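Local coordinates for protein citrate synthase (Thermotoga maritima, PDB 2P2W) that probably catalyses the condensation of oxaloacetate with acetyl-CoA and water to give citrate and CoA in the tricarboxylic acid cycle, at residues C17-D20 with R25-Y28; S181-L186 with K341-T346; S193-C198 with A331-Y336; S197-A202 with A324-W329. All blocks are in the same frame, centred on the assembly; numbering follows the deposited sequence.

Interaction 1. Residues C17-D20 with R25-Y28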
# COMPACT_ATOMS: atom_id res chain seq x y z
N CYS A 17 20.03 4.84 -6.78
CA CYS A 17 19.89 6.18 -7.35
C CYS A 17 20.36 7.31 -6.45
O CYS A 17 20.10 7.31 -5.25
CB CYS A 17 18.42 6.38 -7.72
SG CYS A 17 17.86 8.09 -7.92
N TYR A 18 21.05 8.27 -7.05
CA TYR A 18 21.52 9.43 -6.31
C TYR A 18 20.71 10.63 -6.78
O TYR A 18 20.70 10.97 -7.96
CB TYR A 18 23.01 9.69 -6.55
CG TYR A 18 23.50 10.98 -5.92
CD1 TYR A 18 23.19 11.29 -4.59
CD2 TYR A 18 24.24 11.90 -6.66
CE1 TYR A 18 23.60 12.49 -4.02
CE2 TYR A 18 24.66 13.11 -6.09
CZ TYR A 18 24.34 13.40 -4.77
OH TYR A 18 24.74 14.59 -4.22
N LEU A 19 20.00 11.24 -5.83
CA LEU A 19 19.17 12.40 -6.11
C LEU A 19 19.85 13.64 -5.52
O LEU A 19 19.93 13.79 -4.31
CB LEU A 19 17.80 12.21 -5.47
CG LEU A 19 16.81 13.38 -5.53
CD1 LEU A 19 16.58 13.79 -6.97
CD2 LEU A 19 15.50 12.96 -4.88
N ASP A 20 20.35 14.51 -6.40
CA ASP A 20 21.02 15.73 -5.96
C ASP A 20 20.02 16.87 -6.03
O ASP A 20 19.90 17.54 -7.05
CB ASP A 20 22.21 16.02 -6.88
CG ASP A 20 23.03 17.22 -6.41
OD1 ASP A 20 22.51 18.03 -5.62
OD2 ASP A 20 24.18 17.35 -6.86
N ARG A 25 20.15 17.39 -10.09
CA ARG A 25 20.67 16.30 -10.90
C ARG A 25 20.13 14.97 -10.40
O ARG A 25 19.89 14.80 -9.20
CB ARG A 25 22.21 16.28 -10.87
CG ARG A 25 22.86 17.50 -11.50
CD ARG A 25 22.40 17.71 -12.94
NE ARG A 25 22.83 16.64 -13.85
CZ ARG A 25 24.07 16.48 -14.29
NH1 ARG A 25 25.03 17.32 -13.91
NH2 ARG A 25 24.36 15.49 -15.12
N LEU A 26 19.93 14.03 -11.31
CA LEU A 26 19.42 12.70 -10.97
C LEU A 26 20.28 11.68 -11.69
O LEU A 26 20.58 11.83 -12.87
CB LEU A 26 17.96 12.56 -11.43
CG LEU A 26 17.31 11.19 -11.20
CD1 LEU A 26 17.23 10.90 -9.70
CD2 LEU A 26 15.91 11.19 -11.82
N TYR A 27 20.68 10.63 -10.96
CA TYR A 27 21.53 9.59 -11.53
C TYR A 27 21.00 8.20 -11.20
O TYR A 27 20.49 7.97 -10.11
CB TYR A 27 22.95 9.70 -10.95
CG TYR A 27 23.55 11.08 -11.02
CD1 TYR A 27 23.31 12.01 -10.01
CD2 TYR A 27 24.36 11.47 -12.09
CE1 TYR A 27 23.86 13.29 -10.05
CE2 TYR A 27 24.92 12.74 -12.14
CZ TYR A 27 24.67 13.65 -11.12
OH TYR A 27 25.23 14.90 -11.16
N TYR A 28 21.11 7.29 -12.17
CA TYR A 28 20.71 5.90 -11.96
C TYR A 28 22.04 5.15 -11.85
O TYR A 28 22.79 5.08 -12.83
CB TYR A 28 19.93 5.35 -13.16
CG TYR A 28 18.52 5.88 -13.33
CD1 TYR A 28 17.95 6.76 -12.41
CD2 TYR A 28 17.75 5.47 -14.42
CE1 TYR A 28 16.64 7.23 -12.57
CE2 TYR A 28 16.44 5.93 -14.59
CZ TYR A 28 15.90 6.81 -13.67
OH TYR A 28 14.61 7.26 -13.85
O HOH W 1 25.52 16.26 -8.89
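Cys17 and Leu26 make the tight, more buried side of this antiparallel beta hairpin: Cys17 SG sits 3.4 Å from Leu26 CD1. Leu19 CD1 lies 4.0 Å from Leu26 CD1, the two leucine side chains running aslant. This face turns into the protein, Cys17 against Glu175, Leu19 against Val252, and Leu26 against Val33 and Pro258. Two hydrogen-bonded pairs fix the register: Tyr18 N to Tyr27 O is 3.1 Å and Tyr27 N to Tyr18 O is 3.0 Å, while Asp20 and Arg25 also bond both ways, Asp20 N meeting Arg25 O at 2.9 Å. The less buried side, open in part to solvent, carries Tyr18 and Tyr27, whose rings lie side by side with planes 13° apart and meet rim to rim, Tyr18 CD2 to Tyr27 CD1 being 3.5 Å. A water donates to Asp20 OD2 and also hydrogen-bonds Tyr27 OH, while Asp20 OD1 takes the N-H of Asn23. The Arg25 chain bends at chi2 and chi3, and one guanidinium face lies against Tyr27 OH, 3.6 Å above its plane. The chemistry implies a two-faced hairpin, apolar toward the predicted active-site His250, aromatic and polar on the other face, with a bridging water and, at Tyr18, Tyr349 of the second subunit.

Interaction 2. Residues S181-L186 with K341-T346; sequences STFAAL and KLIRPT
A short polar bond inside 341-346, from Arg344 NH1 to Pro345 O at 2.8 Å, braces the loop, whereas the touch across to helix 180-189 is made by Ile343 on Leu186 and Phe183. That bond is nearly straight (162° at the hydrogen), and Pro345 O lies within 4° of the guanidinium plane, so the side chain of Arg344 is tied back to the backbone of the next residue. One methyl does the touching: with Ile343 CG1 anti to its own carbonyl carbon (chi1 -65°) and chi2 extended, CD1 reaches the helix, 3.9 Å from Leu186 O and 4.4 Å from Leu186 CB. The same CD1 meets Phe183 CE1 obliquely at 4.4 Å, a light and wholly apolar touch. The Ile343 backbone N is held by Ser190 OG, just beyond the helix, and Lys341 O by Tyr336 OH. The loop also lies against the second subunit. Arg251 of that subunit bonds Leu342 O, Thr346 joins a parallel beta ladder with that chain, and Arg344, packed on Leu19 of that subunit, gives its NE to a bound citrate anion, probably from the crystallisation liquor. A C-terminal arm lending an arginine to the partner's active site is typical of the citrate synthase dimer, consistent with this site being shared.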
# COMPACT_ATOMS: atom_id res chain seq x y z
N SER A 181 5.63 6.80 -3.08
CA SER A 181 5.22 5.48 -3.56
C SER A 181 6.30 4.42 -3.32
O SER A 181 6.00 3.29 -2.94
CB SER A 181 4.81 5.53 -5.04
OG SER A 181 5.89 5.90 -5.89
N THR A 182 7.56 4.78 -3.55
CA THR A 182 8.65 3.83 -3.30
C THR A 182 8.69 3.54 -1.80
O THR A 182 8.92 2.40 -1.39
CB THR A 182 10.02 4.41 -3.75
OG1 THR A 182 10.06 4.48 -5.18
CG2 THR A 182 11.18 3.53 -3.26
N PHE A 183 8.45 4.56 -0.99
CA PHE A 183 8.47 4.37 0.45
C PHE A 183 7.33 3.45 0.90
O PHE A 183 7.51 2.62 1.79
CB PHE A 183 8.37 5.72 1.17
CG PHE A 183 8.62 5.64 2.65
CD1 PHE A 183 9.70 4.92 3.15
CD2 PHE A 183 7.80 6.32 3.54
CE1 PHE A 183 9.96 4.87 4.51
CE2 PHE A 183 8.05 6.28 4.92
CZ PHE A 183 9.14 5.55 5.40
N ALA A 184 6.16 3.61 0.29
CA ALA A 184 5.00 2.76 0.62
C ALA A 184 5.35 1.30 0.32
O ALA A 184 5.05 0.40 1.10
CB ALA A 184 3.78 3.19 -0.20
N ALA A 185 6.00 1.07 -0.82
CA ALA A 185 6.40 -0.28 -1.20
C ALA A 185 7.39 -0.84 -0.19
O ALA A 185 7.36 -2.03 0.13
CB ALA A 185 7.02 -0.27 -2.60
N LEU A 186 8.28 0.02 0.31
CA LEU A 186 9.28 -0.42 1.28
C LEU A 186 8.67 -0.76 2.64
O LEU A 186 9.06 -1.74 3.27
CB LEU A 186 10.37 0.65 1.46
CG LEU A 186 11.26 0.90 0.24
CD1 LEU A 186 12.32 1.95 0.59
CD2 LEU A 186 11.93 -0.41 -0.19
N LYS A 341 14.56 -4.87 7.63
CA LYS A 341 14.31 -4.26 8.92
C LYS A 341 12.87 -3.77 8.89
O LYS A 341 12.50 -2.94 8.06
CB LYS A 341 15.26 -3.09 9.14
CG LYS A 341 15.06 -2.36 10.46
CD LYS A 341 15.35 -3.25 11.65
CE LYS A 341 15.39 -2.44 12.94
NZ LYS A 341 15.69 -3.30 14.12
N LEU A 342 12.05 -4.30 9.79
CA LEU A 342 10.65 -3.89 9.87
C LEU A 342 10.61 -2.38 10.08
O LEU A 342 11.37 -1.84 10.88
CB LEU A 342 9.96 -4.59 11.04
CG LEU A 342 8.51 -4.20 11.30
CD1 LEU A 342 7.61 -4.88 10.27
CD2 LEU A 342 8.10 -4.61 12.71
N ILE A 343 9.72 -1.69 9.36
CA ILE A 343 9.57 -0.25 9.52
C ILE A 343 8.35 -0.06 10.42
O ILE A 343 7.21 -0.34 10.01
CB ILE A 343 9.37 0.46 8.16
CG1 ILE A 343 10.65 0.30 7.33
CG2 ILE A 343 9.05 1.94 8.37
CD1 ILE A 343 10.52 0.76 5.87
N ARG A 344 8.60 0.40 11.64
CA ARG A 344 7.54 0.55 12.62
C ARG A 344 7.84 1.74 13.53
O ARG A 344 8.49 1.59 14.57
CB ARG A 344 7.46 -0.74 13.45
CG ARG A 344 6.12 -1.04 14.12
CD ARG A 344 5.68 0.02 15.11
NE ARG A 344 4.50 -0.44 15.85
CZ ARG A 344 3.73 0.34 16.60
NH1 ARG A 344 4.01 1.64 16.72
NH2 ARG A 344 2.69 -0.18 17.24
N PRO A 345 7.37 2.94 13.14
CA PRO A 345 7.61 4.15 13.94
C PRO A 345 6.56 4.26 15.03
O PRO A 345 5.97 3.26 15.45
CB PRO A 345 7.48 5.25 12.90
CG PRO A 345 6.34 4.75 12.05
CD PRO A 345 6.67 3.26 11.88
N THR A 346 6.32 5.48 15.50
CA THR A 346 5.33 5.70 16.53
C THR A 346 4.81 7.13 16.43
O THR A 346 5.05 7.81 15.44
CB THR A 346 5.92 5.46 17.94
OG1 THR A 346 4.88 5.56 18.92
CG2 THR A 346 7.01 6.47 18.25

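Interaction 3. Residues S193-C198 with A331-Y336; sequences SDLYSC and AHVIEY
Leu195 and Cys198 pack on Val333 where the capped N-terminal end of helix 195-207 rests on helix 317-337, a helix-to-helix contact within the largely helical citrate synthase fold. The apolar part depends on Val333, whose two methyls divide the work. Its CG1, anti to the backbone N (chi1 169°), meets Leu195 CD1 at 3.9 Å, the two side chains crossing at a slant. Its CG2 points to the next turn and meets Cys198 CB at 4.1 Å. The two helical residues are three apart and so flank Val333. Ala189 of helix 180-189 covers both Val333 and Cys198, and Leu111 and Ala115 of helix 110-133 cover Leu195; these neighbours help to bury all three, although they share only a small surface.

The polar interactions lie within the 193-198 segment and define its start. Asp194 is the N-cap: its OD2 accepts the N-H of Ser197, its OD1 accepts from Ser197 OG, and its backbone O receives the N-H of Cys198. Both carboxylate oxygens are thus used, and the aspartate charge would probably be stabilised by the helix end.

At the dimer interface, Asp194 OD1 forms a salt bridge with Lys207 of the second subunit, and Ser197 OG hydrogen-bonds Lys95 NZ of that subunit, so the cap that starts the helix faces the partner chain. In detail, Ser197 N approaches Asp194 OD2 at 2.8 Å from 48° above the carboxylate plane, while Ser197 OG gives its hydrogen to Asp194 OD1 at 2.7 Å on the syn side.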
# COMPACT_ATOMS: atom_id res chain seq x y z
N SER A 193 6.13 -9.02 3.16
CA SER A 193 4.97 -9.36 2.35
C SER A 193 5.41 -9.62 0.93
O SER A 193 6.56 -9.37 0.58
CB SER A 193 3.99 -8.17 2.40
OG SER A 193 2.72 -8.55 1.82
N ASP A 194 4.51 -10.12 0.09
CA ASP A 194 4.85 -10.44 -1.30
C ASP A 194 5.07 -9.20 -2.17
O ASP A 194 4.60 -8.11 -1.84
CB ASP A 194 3.75 -11.29 -1.93
CG ASP A 194 2.44 -10.57 -2.00
OD1 ASP A 194 1.70 -10.58 -0.99
OD2 ASP A 194 2.16 -9.96 -3.05
N LEU A 195 5.77 -9.38 -3.28
CA LEU A 195 6.07 -8.28 -4.19
C LEU A 195 4.82 -7.59 -4.75
O LEU A 195 4.82 -6.37 -4.93
CB LEU A 195 6.95 -8.77 -5.34
CG LEU A 195 7.53 -7.70 -6.27
CD1 LEU A 195 8.42 -6.75 -5.48
CD2 LEU A 195 8.34 -8.36 -7.37
N TYR A 196 3.77 -8.35 -5.02
CA TYR A 196 2.55 -7.75 -5.56
C TYR A 196 1.93 -6.79 -4.55
O TYR A 196 1.48 -5.70 -4.91
CB TYR A 196 1.55 -8.84 -5.94
CG TYR A 196 2.16 -9.88 -6.84
CD1 TYR A 196 2.67 -9.54 -8.09
CD2 TYR A 196 2.28 -11.21 -6.42
CE1 TYR A 196 3.30 -10.48 -8.91
CE2 TYR A 196 2.90 -12.16 -7.23
CZ TYR A 196 3.40 -11.80 -8.46
OH TYR A 196 4.03 -12.74 -9.25
N SER A 197 1.93 -7.20 -3.28
CA SER A 197 1.39 -6.36 -2.22
C SER A 197 2.16 -5.05 -2.13
O SER A 197 1.57 -3.98 -1.97
CB SER A 197 1.44 -7.09 -0.88
OG SER A 197 0.51 -8.16 -0.84
N CYS A 198 3.49 -5.13 -2.23
CA CYS A 198 4.31 -3.92 -2.17
C CYS A 198 3.92 -2.98 -3.32
O CYS A 198 3.73 -1.79 -3.11
CB CYS A 198 5.80 -4.28 -2.30
SG CYS A 198 6.41 -5.41 -1.03
N ALA A 331 13.17 -2.59 -7.72
CA ALA A 331 14.62 -2.56 -7.49
C ALA A 331 14.87 -2.25 -6.01
O ALA A 331 15.69 -2.89 -5.36
CB ALA A 331 15.26 -1.49 -8.38
N HIS A 332 14.14 -1.27 -5.49
CA HIS A 332 14.27 -0.88 -4.09
C HIS A 332 13.83 -1.99 -3.14
O HIS A 332 14.52 -2.28 -2.16
CB HIS A 332 13.48 0.40 -3.81
CG HIS A 332 14.26 1.64 -4.08
ND1 HIS A 332 15.20 2.13 -3.21
CD2 HIS A 332 14.27 2.47 -5.15
CE1 HIS A 332 15.77 3.21 -3.73
NE2 HIS A 332 15.22 3.43 -4.91
N VAL A 333 12.68 -2.60 -3.41
CA VAL A 333 12.19 -3.68 -2.55
C VAL A 333 13.27 -4.77 -2.45
O VAL A 333 13.63 -5.20 -1.36
CB VAL A 333 10.88 -4.30 -3.11
CG1 VAL A 333 10.54 -5.59 -2.36
CG2 VAL A 333 9.74 -3.29 -2.96
N ILE A 334 13.78 -5.20 -3.60
CA ILE A 334 14.81 -6.23 -3.67
C ILE A 334 16.04 -5.86 -2.85
O ILE A 334 16.53 -6.66 -2.05
CB ILE A 334 15.26 -6.48 -5.13
CG1 ILE A 334 14.11 -7.10 -5.93
CG2 ILE A 334 16.48 -7.40 -5.15
CD1 ILE A 334 14.31 -7.05 -7.43
N GLU A 335 16.54 -4.65 -3.05
CA GLU A 335 17.71 -4.17 -2.33
C GLU A 335 17.45 -4.12 -0.83
O GLU A 335 18.22 -4.66 -0.04
CB GLU A 335 18.10 -2.77 -2.82
CG GLU A 335 19.37 -2.21 -2.17
CD GLU A 335 19.67 -0.79 -2.62
OE1 GLU A 335 18.86 0.11 -2.33
OE2 GLU A 335 20.73 -0.58 -3.27
N TYR A 336 16.35 -3.49 -0.45
CA TYR A 336 16.00 -3.36 0.97
C TYR A 336 15.87 -4.68 1.73
O TYR A 336 16.45 -4.84 2.81
CB TYR A 336 14.69 -2.59 1.12
CG TYR A 336 14.43 -2.18 2.55
CD1 TYR A 336 15.07 -1.07 3.11
CD2 TYR A 336 13.56 -2.92 3.36
CE1 TYR A 336 14.85 -0.70 4.43
CE2 TYR A 336 13.34 -2.56 4.69
CZ TYR A 336 13.99 -1.45 5.22
OH TYR A 336 13.77 -1.08 6.52

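Interaction 4. Residues S197-A202 with A324-W329; sequences SCIVGA and ARVVGW
Trp329 of helix 317-337 lays its indole over Ala202 of helix 195-207, a helix-helix crossing in the buried centre of the citrate synthase fold, with short axes 10.7 Å apart at 127°. From CB, chi1 of -71° sets CG anti to the carbonyl carbon and turns the ring to the other helix. Trp329 CD2 lies 3.6 Å from Ala202 CB, and CE2 closes to 3.5 Å from Ala202 CB. On the pyrrole side, NE1 is hydrogen-bonded to Ser181 OG at the start of helix 180-189, which fixes the rotation of the ring. CE3, on the side away from NE1, meets Ile199 CG2 obliquely at 4.2 Å, while CZ2, next to CE2, is 3.7 Å from Ala202 O. The face opposite Ala202 is met by Arg325 CG, 3.2 Å above the plane and offset to the rim, so the indole is sandwiched between Arg325 of its own helix and Ala202 of helix 195-207; the Arg325 head goes on to bond a bound citrate anion. Beside the ring, Ile199 CD1 touches Val326 CG2 at 4.1 Å, both also packing on Phe122 of helix 110-133. At the centre is a CH-pi contact: Ala202 CB stands 3.5 Å from the centroid of the six-membered ring, only 12° off its normal.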
# COMPACT_ATOMS: atom_id res chain seq x y z
N SER A 197 1.93 -7.20 -3.28
CA SER A 197 1.39 -6.36 -2.22
C SER A 197 2.16 -5.05 -2.13
O SER A 197 1.57 -3.98 -1.97
CB SER A 197 1.44 -7.09 -0.88
OG SER A 197 0.51 -8.16 -0.84
N CYS A 198 3.49 -5.13 -2.23
CA CYS A 198 4.31 -3.92 -2.17
C CYS A 198 3.92 -2.98 -3.32
O CYS A 198 3.73 -1.79 -3.11
CB CYS A 198 5.80 -4.28 -2.30
SG CYS A 198 6.41 -5.41 -1.03
N ILE A 199 3.80 -3.54 -4.52
CA ILE A 199 3.45 -2.76 -5.70
C ILE A 199 2.06 -2.12 -5.61
O ILE A 199 1.88 -0.95 -5.95
CB ILE A 199 3.56 -3.63 -6.97
CG1 ILE A 199 5.01 -4.11 -7.14
CG2 ILE A 199 3.11 -2.84 -8.20
CD1 ILE A 199 5.22 -5.12 -8.26
N VAL A 200 1.08 -2.89 -5.14
CA VAL A 200 -0.28 -2.38 -5.02
C VAL A 200 -0.35 -1.20 -4.05
O VAL A 200 -1.14 -0.27 -4.25
CB VAL A 200 -1.25 -3.50 -4.60
CG1 VAL A 200 -2.61 -2.93 -4.23
CG2 VAL A 200 -1.39 -4.49 -5.75
N GLY A 201 0.47 -1.23 -3.00
CA GLY A 201 0.49 -0.13 -2.06
C GLY A 201 1.15 1.08 -2.72
O GLY A 201 0.68 2.21 -2.58
N ALA A 202 2.23 0.83 -3.45
CA ALA A 202 2.95 1.90 -4.15
C ALA A 202 2.01 2.58 -5.15
O ALA A 202 2.00 3.81 -5.29
CB ALA A 202 4.16 1.33 -4.87
N ALA A 324 6.52 2.71 -15.73
CA ALA A 324 7.96 2.90 -15.67
C ALA A 324 8.48 2.74 -14.24
O ALA A 324 9.40 1.96 -13.99
CB ALA A 324 8.33 4.28 -16.19
N ARG A 325 7.86 3.45 -13.30
CA ARG A 325 8.34 3.45 -11.91
C ARG A 325 8.27 2.06 -11.23
O ARG A 325 8.92 1.80 -10.23
CB ARG A 325 7.50 4.46 -11.12
CG ARG A 325 7.95 4.57 -9.66
CD ARG A 325 9.46 4.85 -9.54
NE ARG A 325 9.80 6.11 -10.21
CZ ARG A 325 9.56 7.25 -9.54
NH1 ARG A 325 9.03 7.21 -8.33
NH2 ARG A 325 9.86 8.43 -10.10
N VAL A 326 7.50 1.12 -11.78
CA VAL A 326 7.44 -0.21 -11.19
C VAL A 326 8.85 -0.81 -11.16
O VAL A 326 9.19 -1.60 -10.28
CB VAL A 326 6.47 -1.15 -11.97
CG1 VAL A 326 6.98 -1.39 -13.38
CG2 VAL A 326 6.30 -2.46 -11.22
N VAL A 327 9.68 -0.41 -12.13
CA VAL A 327 11.07 -0.87 -12.20
C VAL A 327 11.82 -0.38 -10.95
O VAL A 327 12.52 -1.15 -10.29
CB VAL A 327 11.79 -0.33 -13.46
CG1 VAL A 327 13.24 -0.80 -13.49
CG2 VAL A 327 11.07 -0.81 -14.72
N GLY A 328 11.68 0.90 -10.65
CA GLY A 328 12.34 1.46 -9.49
C GLY A 328 11.79 0.90 -8.19
O GLY A 328 12.56 0.59 -7.27
N TRP A 329 10.47 0.77 -8.11
CA TRP A 329 9.84 0.23 -6.91
C TRP A 329 10.41 -1.14 -6.57
O TRP A 329 10.84 -1.39 -5.45
CB TRP A 329 8.32 0.09 -7.09
CG TRP A 329 7.54 1.38 -7.15
CD1 TRP A 329 7.88 2.58 -6.60
CD2 TRP A 329 6.24 1.56 -7.74
NE1 TRP A 329 6.87 3.50 -6.80
CE2 TRP A 329 5.85 2.90 -7.50
CE3 TRP A 329 5.36 0.71 -8.44
CZ2 TRP A 329 4.62 3.41 -7.93
CZ3 TRP A 329 4.14 1.23 -8.87
CH2 TRP A 329 3.79 2.57 -8.62

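Overall arrangement
From the N terminus, interaction 1 closes first, a short hairpin loop between 17-20 and 25-28 that is complete long before the others begin. Interaction 2 then opens on helix 180-189 and closes only at 341-346, about 155 residues on. Inside that loop lie interactions 3 and 4, which both start on helix 195-207, share Ser197 and Cys198, and end on helix 317-337; interaction 4 closes at 324-329, interaction 3 a little later at 331-336. Interaction 2 meets interaction 3 through Lys341 and Tyr336, and interaction 4 through Ser181 and Trp329. Together they link helices 180-189, 195-207 and 317-337 and the 341-346 loop, whereas the hairpin stands apart, though all four interactions also touch the second subunit.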